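Local coordinates for protein dTDP Sugar Isomerase (Desulfovibrio desulfuricans subsp. desulfuricans str. G20, PDB 3EJK) that probably catalyses the 3,5-epimerisation of dTDP-4-dehydro-6-deoxy-alpha-D-glucose to dTDP-4-dehydro-beta-L-rhamnose, as a cupin-clan sugar epimerase, at residues E21-S26 / R117-V122; G83-V88 / A134-C139. One frame throughout, in Å; residues are numbered along the deposited sequence. Where two conformers were deposited one is given.

Interaction 1 pairs two neighbouring strands within one antiparallel sheet, whereas interaction 2 joins that sheet to the second, across the interior of the cupin fold. Their centres are 15 Å apart and their nearest atoms about 5 Å, without touching. Strand 76-82 lies between them, paired with 114-118 and with 134-140. Its Q76 bonds to both strands: the backbone to I118, the side chain to N138. Strand 84-90 supplies I85 to interaction 2 and, further along, L89, which touches A23, I118 and V122. A bound unknown molecule, probably from the crystallisation liquor, is covalently attached to C84 in interaction 2.

Interaction 1 of 2, residues E21-S26 / R117-V122; sequences EGAQLS and RIPPQV
R117 reaches back over the start of segment 21-26 and binds G22 through the end of its side chain. CG stands anti to the backbone N (chi1 177°), and the chain then runs extended as far as NE. From there NH1 donates to G22 O over 2.6 Å, a short bond that bends at the hydrogen (137°). The carbonyl oxygen sits at the edge of the guanidinium, near its plane.

Beside this arm lies Q24, whose side chain points the same way. Its CG is anti to the carbonyl carbon, and the chain beyond is extended, which brings the amide beside R117 CD. Q24 OE1 meets R117 CD at 3.7 Å, a van der Waals contact, with the amide and guanidinium planes turned 45° apart.

At the backbone, Q24 and R117 form an antiparallel hydrogen-bonded pair. R117 N gives Q24 O a nearly straight bond of 2.8 Å; the return bond from Q24 N to R117 O is longer, 3.3 Å. That same R117 oxygen also receives a CA-H...O contact from A23 CA at 3.3 Å. Where the pairing gives out, P119 takes over: its ring sets CG against G22 C at 3.5 Å and brings CD to 4.2 Å from A23 CB. G22 has a positive phi, a backbone shape that glycine favours, as the chain passes the proline. P119 then opens a type II turn ending at V122, while the backbone O and N of E21 bond to R93 NH2 and T98 OG1.

Two backbone bonds followed by a side-chain bond to the carbonyl of G22 thus close the end of a ladder between neighbouring antiparallel strands 24-31 and 114-118, in the jelly-roll barrel of the cupin fold.

Interaction 2 of 2, residues G83-V88 / A134-C139; sequences GCIHVV and ALVANC
N138 ND2 is gripped by two oxygens, Q76 OE1 and Y56 OH, while OD1 of the same amide accepts from L77 N, so both ends of this buried group are satisfied. Two residues earlier on the same strand, V136 meets I85 of segment 83-88 in a contact that is wholly apolar.

No hydrogen bond passes between the segments. I85 carries the contact with two branches. CG1 lies between the backbone N and the carbonyl carbon (chi1 72°), while CG2 is anti to the carbonyl carbon. CG2 presses on A134 CB at 3.5 Å, the tightest side-chain approach here. CD1 reaches V136 CG2 at 3.9 Å, and that methyl also lies 4.0 Å from I85 CG2, so one valine methyl touches both branches of the isoleucine. The two side chains cross at about a right angle. A134 CB additionally packs on the backbone at C84 N, 3.9 Å away. At the corner, G83 and A134 bring their CA atoms to 4.2 Å, the closest backbone approach.

From there the strands, which belong to the two different sheets, diverge: the axes of 84-88 and 134-139 run 59° apart, 6.9 Å at closest. On the far side of its strand, C84 SG is covalently linked to a sulfur of the unknown molecule.

Around the contact, F126 of strand 123-128 touches both I85 and V136, A128 packs on A134, and L107 and V80 also touch I85. L135 and A137 pack instead on P81 and F57 of the second subunit, which places strand 134-140 between the sandwich interior and the dimer interface.

Interaction 1 of 2, residues E21-S26 / R117-V122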
ATOM      1  N   GLU A  21       7.061 -21.487 -12.939  1.00 22.16           N
ATOM      2  CA  GLU A  21       7.178 -22.207 -11.669  0.50 22.36           C
ATOM      3  C   GLU A  21       7.382 -21.269 -10.505  1.00 22.53           C
ATOM      4  O   GLU A  21       8.277 -20.417 -10.528  1.00 22.82           O
ATOM      5  CB  GLU A  21       8.353 -23.197 -11.709  0.50 22.21           C
ATOM      6  CG  GLU A  21       8.543 -23.944 -10.409  0.50 20.90           C
ATOM      7  CD  GLU A  21       7.431 -24.939 -10.179  0.50 23.17           C
ATOM      8  OE1 GLU A  21       7.301 -25.859 -11.009  0.50 26.03           O
ATOM      9  OE2 GLU A  21       6.698 -24.813  -9.178  0.50 25.06           O
ATOM     10  N   GLY A  22       6.553 -21.463  -9.504  1.00 22.26           N
ATOM     11  CA  GLY A  22       6.600 -20.718  -8.256  1.00 21.98           C
ATOM     12  C   GLY A  22       5.801 -19.434  -8.241  1.00 22.29           C
ATOM     13  O   GLY A  22       5.554 -18.847  -7.183  1.00 22.84           O
ATOM     14  N   ALA A  23       5.451 -18.960  -9.427  1.00 21.46           N
ATOM     15  CA  ALA A  23       4.646 -17.735  -9.532  1.00 22.08           C
ATOM     16  C   ALA A  23       3.210 -18.132  -9.179  1.00 22.35           C
ATOM     17  O   ALA A  23       2.694 -19.154  -9.629  1.00 25.36           O
ATOM     18  CB  ALA A  23       4.731 -17.133 -10.898  1.00 21.60           C
ATOM     19  N   GLN A  24       2.587 -17.345  -8.322  1.00 23.08           N
ATOM     20  CA  GLN A  24       1.233 -17.654  -7.866  1.00 23.13           C
ATOM     21  C   GLN A  24       0.367 -16.437  -7.804  1.00 22.88           C
ATOM     22  O   GLN A  24       0.821 -15.329  -7.604  1.00 23.10           O
ATOM     23  CB  GLN A  24       1.261 -18.274  -6.470  1.00 24.47           C
ATOM     24  CG  GLN A  24       2.083 -19.524  -6.321  1.00 24.66           C
ATOM     25  CD  GLN A  24       2.113 -19.987  -4.876  1.00 32.23           C
ATOM     26  OE1 GLN A  24       1.691 -19.264  -3.975  1.00 28.92           O
ATOM     27  NE2 GLN A  24       2.617 -21.187  -4.647  1.00 33.66           N
ATOM     28  N   LEU A  25      -0.916 -16.691  -7.944  1.00 24.35           N
ATOM     29  CA  LEU A  25      -1.914 -15.654  -7.927  1.00 24.12           C
ATOM     30  C   LEU A  25      -2.995 -16.046  -6.936  1.00 24.75           C
ATOM     31  O   LEU A  25      -3.550 -17.143  -7.003  1.00 23.63           O
ATOM     32  CB  LEU A  25      -2.443 -15.543  -9.344  1.00 25.80           C
ATOM     33  CG  LEU A  25      -2.953 -14.253  -9.933  1.00 29.95           C
ATOM     34  CD1 LEU A  25      -1.906 -13.165  -9.777  1.00 20.93           C
ATOM     35  CD2 LEU A  25      -3.269 -14.564 -11.418  1.00 27.65           C
ATOM     36  N   SER A  26      -3.253 -15.166  -5.980  1.00 24.04           N
ATOM     37  CA  SER A  26      -4.277 -15.446  -4.992  1.00 23.93           C
ATOM     38  C   SER A  26      -5.264 -14.305  -4.832  1.00 25.60           C
ATOM     39  O   SER A  26      -4.958 -13.130  -5.056  1.00 24.19           O
ATOM     40  CB  SER A  26      -3.642 -15.812  -3.643  1.00 23.99           C
ATOM     41  OG  SER A  26      -2.760 -14.807  -3.174  1.00 25.50           O
ATOM     42  N   ARG A 117       2.630 -13.501  -6.535  1.00 22.04           N
ATOM     43  CA  ARG A 117       3.893 -13.918  -5.941  1.00 22.60           C
ATOM     44  C   ARG A 117       4.909 -14.110  -7.052  1.00 21.59           C
ATOM     45  O   ARG A 117       4.661 -14.847  -8.005  1.00 19.24           O
ATOM     46  CB  ARG A 117       3.702 -15.236  -5.167  1.00 23.52           C
ATOM     47  CG  ARG A 117       4.982 -15.772  -4.580  1.00 27.51           C
ATOM     48  CD  ARG A 117       4.788 -17.176  -4.015  1.00 33.50           C
ATOM     49  NE  ARG A 117       5.979 -17.565  -3.280  1.00 38.77           N
ATOM     50  CZ  ARG A 117       6.925 -18.375  -3.742  1.00 46.66           C
ATOM     51  NH1 ARG A 117       6.804 -18.942  -4.931  1.00 46.74           N
ATOM     52  NH2 ARG A 117       7.980 -18.641  -2.984  1.00 47.06           N
ATOM     53  N   ILE A 118       6.040 -13.411  -6.948  1.00 22.16           N
ATOM     54  CA  ILE A 118       7.106 -13.541  -7.955  1.00 21.18           C
ATOM     55  C   ILE A 118       8.313 -14.155  -7.254  1.00 22.20           C
ATOM     56  O   ILE A 118       8.916 -13.525  -6.382  1.00 21.06           O
ATOM     57  CB  ILE A 118       7.506 -12.191  -8.574  1.00 21.68           C
ATOM     58  CG1 ILE A 118       6.295 -11.519  -9.220  1.00 18.69           C
ATOM     59  CG2 ILE A 118       8.646 -12.389  -9.654  1.00 19.19           C
ATOM     60  CD1 ILE A 118       6.579 -10.105  -9.722  1.00 21.11           C
ATOM     61  N   PRO A 119       8.689 -15.388  -7.625  1.00 22.57           N
ATOM     62  CA  PRO A 119       9.791 -15.944  -6.840  1.00 22.53           C
ATOM     63  C   PRO A 119      11.162 -15.406  -7.241  1.00 21.67           C
ATOM     64  O   PRO A 119      11.285 -14.706  -8.244  1.00 21.99           O
ATOM     65  CB  PRO A 119       9.689 -17.458  -7.096  1.00 23.01           C
ATOM     66  CG  PRO A 119       8.837 -17.625  -8.287  1.00 23.12           C
ATOM     67  CD  PRO A 119       8.134 -16.343  -8.599  1.00 23.45           C
ATOM     68  N   PRO A 120      12.187 -15.663  -6.425  1.00 22.71           N
ATOM     69  CA  PRO A 120      13.479 -15.161  -6.872  1.00 23.47           C
ATOM     70  C   PRO A 120      13.980 -15.749  -8.176  1.00 23.65           C
ATOM     71  O   PRO A 120      13.585 -16.842  -8.609  1.00 22.89           O
ATOM     72  CB  PRO A 120      14.443 -15.530  -5.730  1.00 23.66           C
ATOM     73  CG  PRO A 120      13.750 -16.470  -4.872  1.00 24.62           C
ATOM     74  CD  PRO A 120      12.274 -16.427  -5.172  1.00 24.80           C
ATOM     75  N   GLN A 121      14.810 -14.927  -8.788  1.00 23.12           N
ATOM     76  CA  GLN A 121      15.529 -15.226 -10.003  0.50 23.91           C
ATOM     77  C   GLN A 121      14.630 -15.346 -11.226  1.00 24.94           C
ATOM     78  O   GLN A 121      15.005 -15.907 -12.258  1.00 25.02           O
ATOM     79  CB  GLN A 121      16.460 -16.421  -9.782  0.50 24.44           C
ATOM     80  CG  GLN A 121      17.566 -16.076  -8.770  0.50 23.31           C
ATOM     81  CD  GLN A 121      18.511 -17.223  -8.458  0.50 26.73           C
ATOM     82  OE1 GLN A 121      18.572 -18.211  -9.181  0.50 26.78           O
ATOM     83  NE2 GLN A 121      19.275 -17.078  -7.377  0.50 29.69           N
ATOM     84  N   VAL A 122      13.449 -14.784 -11.081  1.00 23.44           N
ATOM     85  CA  VAL A 122      12.503 -14.685 -12.180  1.00 22.98           C
ATOM     86  C   VAL A 122      12.450 -13.213 -12.569  1.00 23.40           C
ATOM     87  O   VAL A 122      12.247 -12.344 -11.717  1.00 23.54           O
ATOM     88  CB  VAL A 122      11.079 -15.151 -11.807  1.00 23.61           C
ATOM     89  CG1 VAL A 122      10.068 -14.772 -12.911  1.00 22.53           C
ATOM     90  CG2 VAL A 122      11.046 -16.647 -11.563  1.00 24.03           C
TER

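Interaction 2 of 2, residues G83-V88 / A134-C139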
ATOM      1  N   GLY A  83      -5.699   1.710 -10.091  1.00 20.43           N
ATOM      2  CA  GLY A  83      -5.436   1.532 -11.517  1.00 20.69           C
ATOM      3  C   GLY A  83      -5.294   0.095 -11.969  1.00 21.07           C
ATOM      4  O   GLY A  83      -5.839  -0.837 -11.369  1.00 19.59           O
ATOM      5  N   CYS A  84      -4.510  -0.080 -13.023  1.00 21.63           N
ATOM      6  CA  CYS A  84      -4.349  -1.393 -13.613  1.00 22.26           C
ATOM      7  C   CYS A  84      -3.033  -1.593 -14.274  1.00 21.66           C
ATOM      8  O   CYS A  84      -2.542  -0.698 -14.953  1.00 19.74           O
ATOM      9  CB  CYS A  84      -5.536  -1.662 -14.536  1.00 24.72           C
ATOM     10  SG  CYS A  84      -5.629  -3.279 -15.293  1.00 33.36           S
ATOM     11  N   ILE A  85      -2.429  -2.753 -14.057  1.00 21.63           N
ATOM     12  CA  ILE A  85      -1.175  -3.060 -14.738  1.00 21.40           C
ATOM     13  C   ILE A  85      -1.182  -4.420 -15.376  1.00 21.12           C
ATOM     14  O   ILE A  85      -1.979  -5.310 -15.049  1.00 19.59           O
ATOM     15  CB  ILE A  85       0.104  -3.017 -13.821  1.00 23.48           C
ATOM     16  CG1 ILE A  85       0.104  -4.220 -12.873  1.00 24.68           C
ATOM     17  CG2 ILE A  85       0.266  -1.636 -13.114  1.00 20.37           C
ATOM     18  CD1 ILE A  85       1.313  -4.312 -11.961  1.00 27.86           C
ATOM     19  N   HIS A  86      -0.287  -4.514 -16.342  1.00 20.02           N
ATOM     20  CA  HIS A  86       0.031  -5.753 -17.031  1.00 21.39           C
ATOM     21  C   HIS A  86       1.419  -6.137 -16.572  1.00 20.64           C
ATOM     22  O   HIS A  86       2.371  -5.362 -16.710  1.00 21.52           O
ATOM     23  CB  HIS A  86      -0.033  -5.601 -18.551  1.00 23.00           C
ATOM     24  CG  HIS A  86      -1.423  -5.681 -19.094  1.00 31.38           C
ATOM     25  ND1 HIS A  86      -1.701  -6.023 -20.402  1.00 35.78           N
ATOM     26  CD2 HIS A  86      -2.625  -5.550 -18.474  1.00 33.99           C
ATOM     27  CE1 HIS A  86      -3.012  -6.043 -20.577  1.00 37.42           C
ATOM     28  NE2 HIS A  86      -3.594  -5.771 -19.421  1.00 35.12           N
ATOM     29  N   VAL A  87       1.510  -7.312 -15.966  1.00 21.51           N
ATOM     30  CA  VAL A  87       2.787  -7.849 -15.518  1.00 21.55           C
ATOM     31  C   VAL A  87       3.209  -8.991 -16.428  1.00 22.43           C
ATOM     32  O   VAL A  87       2.387  -9.790 -16.861  1.00 22.85           O
ATOM     33  CB  VAL A  87       2.727  -8.418 -14.076  1.00 23.06           C
ATOM     34  CG1 VAL A  87       4.135  -8.869 -13.622  1.00 20.35           C
ATOM     35  CG2 VAL A  87       2.129  -7.416 -13.093  1.00 22.20           C
ATOM     36  N   VAL A  88       4.494  -9.027 -16.745  1.00 22.65           N
ATOM     37  CA  VAL A  88       5.051 -10.146 -17.480  1.00 22.23           C
ATOM     38  C   VAL A  88       6.212 -10.723 -16.700  1.00 23.32           C
ATOM     39  O   VAL A  88       7.087 -10.004 -16.218  1.00 24.47           O
ATOM     40  CB  VAL A  88       5.530  -9.783 -18.887  1.00 22.13           C
ATOM     41  CG1 VAL A  88       6.245 -10.981 -19.513  1.00 21.39           C
ATOM     42  CG2 VAL A  88       4.371  -9.305 -19.777  1.00 16.98           C
ATOM     43  N   ALA A 134      -1.355   3.904 -12.119  1.00 21.95           N
ATOM     44  CA  ALA A 134      -1.467   2.743 -11.280  1.00 21.30           C
ATOM     45  C   ALA A 134      -0.565   2.929 -10.071  1.00 21.60           C
ATOM     46  O   ALA A 134       0.411   3.694 -10.092  1.00 21.74           O
ATOM     47  CB  ALA A 134      -1.086   1.465 -12.044  1.00 20.13           C
ATOM     48  N   LEU A 135      -0.964   2.271  -9.002  1.00 22.23           N
ATOM     49  CA  LEU A 135      -0.166   2.217  -7.770  1.00 23.68           C
ATOM     50  C   LEU A 135       0.014   0.758  -7.427  1.00 24.21           C
ATOM     51  O   LEU A 135      -0.935   0.054  -7.103  1.00 24.69           O
ATOM     52  CB  LEU A 135      -0.823   2.930  -6.586  1.00 23.53           C
ATOM     53  CG  LEU A 135       0.159   3.020  -5.406  1.00 25.15           C
ATOM     54  CD1 LEU A 135       1.205   4.148  -5.677  1.00 24.75           C
ATOM     55  CD2 LEU A 135      -0.550   3.245  -4.107  1.00 28.34           C
ATOM     56  N   VAL A 136       1.249   0.316  -7.546  1.00 24.52           N
ATOM     57  CA  VAL A 136       1.618  -1.050  -7.257  1.00 24.02           C
ATOM     58  C   VAL A 136       2.177  -1.077  -5.844  1.00 24.35           C
ATOM     59  O   VAL A 136       3.021  -0.263  -5.491  1.00 26.19           O
ATOM     60  CB  VAL A 136       2.719  -1.545  -8.253  1.00 24.07           C
ATOM     61  CG1 VAL A 136       3.046  -2.987  -8.018  1.00 27.39           C
ATOM     62  CG2 VAL A 136       2.288  -1.316  -9.709  1.00 22.21           C
ATOM     63  N   ALA A 137       1.672  -2.000  -5.037  1.00 23.15           N
ATOM     64  CA  ALA A 137       2.184  -2.204  -3.695  1.00 22.12           C
ATOM     65  C   ALA A 137       2.970  -3.494  -3.698  1.00 22.61           C
ATOM     66  O   ALA A 137       2.598  -4.477  -4.332  1.00 20.09           O
ATOM     67  CB  ALA A 137       1.052  -2.256  -2.662  1.00 20.83           C
ATOM     68  N   ASN A 138       4.085  -3.477  -2.989  1.00 23.80           N
ATOM     69  CA  ASN A 138       4.929  -4.660  -2.895  1.00 25.29           C
ATOM     70  C   ASN A 138       5.352  -4.911  -1.462  1.00 25.16           C
ATOM     71  O   ASN A 138       5.891  -4.037  -0.810  1.00 27.41           O
ATOM     72  CB  ASN A 138       6.166  -4.499  -3.788  1.00 23.98           C
ATOM     73  CG  ASN A 138       6.931  -5.792  -3.965  1.00 26.39           C
ATOM     74  OD1 ASN A 138       6.492  -6.842  -3.513  1.00 25.40           O
ATOM     75  ND2 ASN A 138       8.087  -5.721  -4.627  1.00 26.36           N
ATOM     76  N   CYS A 139       5.046  -6.096  -0.969  1.00 23.84           N
ATOM     77  CA  CYS A 139       5.461  -6.497   0.355  1.00 24.80           C
ATOM     78  C   CYS A 139       6.493  -7.602   0.145  1.00 25.80           C
ATOM     79  O   CYS A 139       6.157  -8.734  -0.223  1.00 25.85           O
ATOM     80  CB  CYS A 139       4.286  -7.010   1.183  1.00 26.38           C
ATOM     81  SG  CYS A 139       4.726  -7.381   2.914  1.00 27.89           S
TER